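Local coordinates for hypothetical protein SPy0176 (Streptococcus pyogenes serotype M1, PDB 2OQT), which is probably the IIA component of an ascorbate-specific phosphotransferase system, passing on a phosphoryl group during ascorbate uptake, at residues M2-A7 with N79-I84. Residues are numbered along the deposited sequence; the frame is centred on the assembly and turned at random.
Sequences MNLKQA and NAFALI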
# COMPACT_ATOMS: atom_id res chain seq x y z
N MSE A 2 -7.15 -3.63 -13.08
CA MSE A 2 -7.47 -3.49 -11.65
C MSE A 2 -8.21 -2.29 -11.08
O MSE A 2 -7.84 -1.16 -11.34
CB MSE A 2 -6.18 -3.60 -10.87
CG MSE A 2 -5.77 -4.98 -10.56
SE MSE A 2 -4.58 -4.80 -9.05
CE MSE A 2 -3.05 -3.89 -10.03
N ASN A 3 -9.20 -2.57 -10.24
CA ASN A 3 -9.90 -1.53 -9.51
C ASN A 3 -9.44 -1.63 -8.08
O ASN A 3 -9.43 -2.72 -7.51
CB ASN A 3 -11.43 -1.73 -9.62
CG ASN A 3 -12.23 -0.93 -8.57
OD1 ASN A 3 -11.69 -0.42 -7.58
ND2 ASN A 3 -13.54 -0.83 -8.79
N LEU A 4 -9.06 -0.51 -7.48
CA LEU A 4 -8.55 -0.51 -6.11
C LEU A 4 -9.53 -0.98 -5.06
O LEU A 4 -9.19 -1.86 -4.27
CB LEU A 4 -7.97 0.85 -5.75
CG LEU A 4 -7.58 1.08 -4.29
CD1 LEU A 4 -6.41 0.20 -3.88
CD2 LEU A 4 -7.28 2.56 -4.07
N LYS A 5 -10.74 -0.42 -5.03
CA LYS A 5 -11.82 -0.89 -4.17
C LYS A 5 -12.06 -2.38 -4.30
O LYS A 5 -12.08 -3.11 -3.31
CB LYS A 5 -13.14 -0.17 -4.49
CG LYS A 5 -13.93 0.32 -3.25
CD LYS A 5 -15.02 -0.67 -2.83
CE LYS A 5 -16.37 -0.36 -3.50
NZ LYS A 5 -16.91 0.97 -3.05
N GLN A 6 -12.22 -2.85 -5.52
CA GLN A 6 -12.55 -4.24 -5.72
C GLN A 6 -11.42 -5.11 -5.26
O GLN A 6 -11.65 -6.10 -4.57
CB GLN A 6 -12.88 -4.53 -7.18
CG GLN A 6 -13.44 -5.94 -7.41
CD GLN A 6 -14.65 -6.27 -6.49
OE1 GLN A 6 -15.55 -5.42 -6.27
NE2 GLN A 6 -14.64 -7.48 -5.92
N ALA A 7 -10.20 -4.74 -5.66
CA ALA A 7 -8.96 -5.48 -5.32
C ALA A 7 -8.82 -5.68 -3.81
O ALA A 7 -8.35 -6.72 -3.34
CB ALA A 7 -7.73 -4.74 -5.87
N ASN A 79 -2.51 -9.85 -9.49
CA ASN A 79 -2.64 -8.42 -9.20
C ASN A 79 -3.55 -8.17 -7.98
O ASN A 79 -4.65 -8.78 -7.82
CB ASN A 79 -3.11 -7.61 -10.40
CG ASN A 79 -2.25 -7.82 -11.66
OD1 ASN A 79 -2.77 -7.66 -12.75
ND2 ASN A 79 -0.98 -8.22 -11.52
N ALA A 80 -3.05 -7.30 -7.10
CA ALA A 80 -3.65 -7.09 -5.79
C ALA A 80 -3.17 -5.78 -5.26
O ALA A 80 -2.13 -5.26 -5.70
CB ALA A 80 -3.24 -8.20 -4.83
N PHE A 81 -3.98 -5.23 -4.35
CA PHE A 81 -3.64 -4.11 -3.52
C PHE A 81 -3.89 -4.57 -2.10
O PHE A 81 -4.78 -5.41 -1.85
CB PHE A 81 -4.55 -2.92 -3.74
CG PHE A 81 -4.32 -2.16 -5.04
CD1 PHE A 81 -3.17 -1.37 -5.22
CD2 PHE A 81 -5.30 -2.19 -6.06
CE1 PHE A 81 -2.98 -0.64 -6.43
CE2 PHE A 81 -5.13 -1.47 -7.27
CZ PHE A 81 -3.97 -0.69 -7.45
N ALA A 82 -3.11 -3.98 -1.18
CA ALA A 82 -3.33 -4.08 0.23
C ALA A 82 -3.35 -2.65 0.79
O ALA A 82 -2.92 -1.73 0.09
CB ALA A 82 -2.27 -4.97 0.89
N LEU A 83 -3.89 -2.46 2.00
CA LEU A 83 -3.94 -1.12 2.64
C LEU A 83 -3.88 -1.20 4.14
O LEU A 83 -4.79 -1.74 4.80
CB LEU A 83 -5.16 -0.31 2.21
CG LEU A 83 -5.53 1.07 2.79
CD1 LEU A 83 -4.40 1.79 3.40
CD2 LEU A 83 -6.10 1.97 1.68
N ILE A 84 -2.81 -0.66 4.69
CA ILE A 84 -2.61 -0.68 6.12
C ILE A 84 -2.41 0.73 6.68
O ILE A 84 -2.11 1.69 5.96
CB ILE A 84 -1.54 -1.73 6.60
CG1 ILE A 84 -0.11 -1.22 6.38
CG2 ILE A 84 -1.77 -3.06 5.91
CD1 ILE A 84 0.89 -1.65 7.45
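Phe81 reaches from strand 80-86 to the start of helix 4-10 and the residues just before it, where Met2, Leu4 and Ala7 pack around its ring, a compact example of an aromatic side chain docking a helix onto a sheet. Its CB lies against Leu4 CD1, at 3.6 Å. The first torsion sets CG anti to the carbonyl carbon (chi1 -73°) and swings it closer to that same methyl, which sits above the ring plane, shifted toward the rim, as a CH-pi contact with CD1 of Leu4 3.7 Å from the ring centroid of Phe81. Around the rim, Phe81 CD2 meets Ala7 CB at 3.5 Å, the alanine methyl lying near the ring plane at the edge. Farther out, Phe81 CE2 faces Leu4 CA on one side and Met2 SE on the other, the latter 3.8 Å away. The selenium of Met2, a selenomethionine, lies on the opposite side of the ring plane from the leucine methyl and approaches obliquely, 35° off the normal, in a Met-aromatic contact.

Met2 also extends the contact beyond the ring. It crosses Asn79 at about a right angle, with SE 3.4 Å from Asn79 CB and 3.5 Å from Ala80 N. The bend at chi3 (-69°) turns Met2 CE back to Asn79 CB, at 3.7 Å.

Polar bonds act on the helix start instead. Asn3 is the N-cap: its OD1 weakly accepts from Gln6 N and also binds Lys150 NZ. Gln119 of helix 111-124 bonds both Met2 O and Leu4 N, while Ala116 and Ile120 of that helix touch Phe81.

No hydrogen bond joins 2-7 to 79-84; their contact is apolar, held by dispersion, CH-pi and Met-aromatic packing about Phe81, with the Met2 contact to Asn79 alongside.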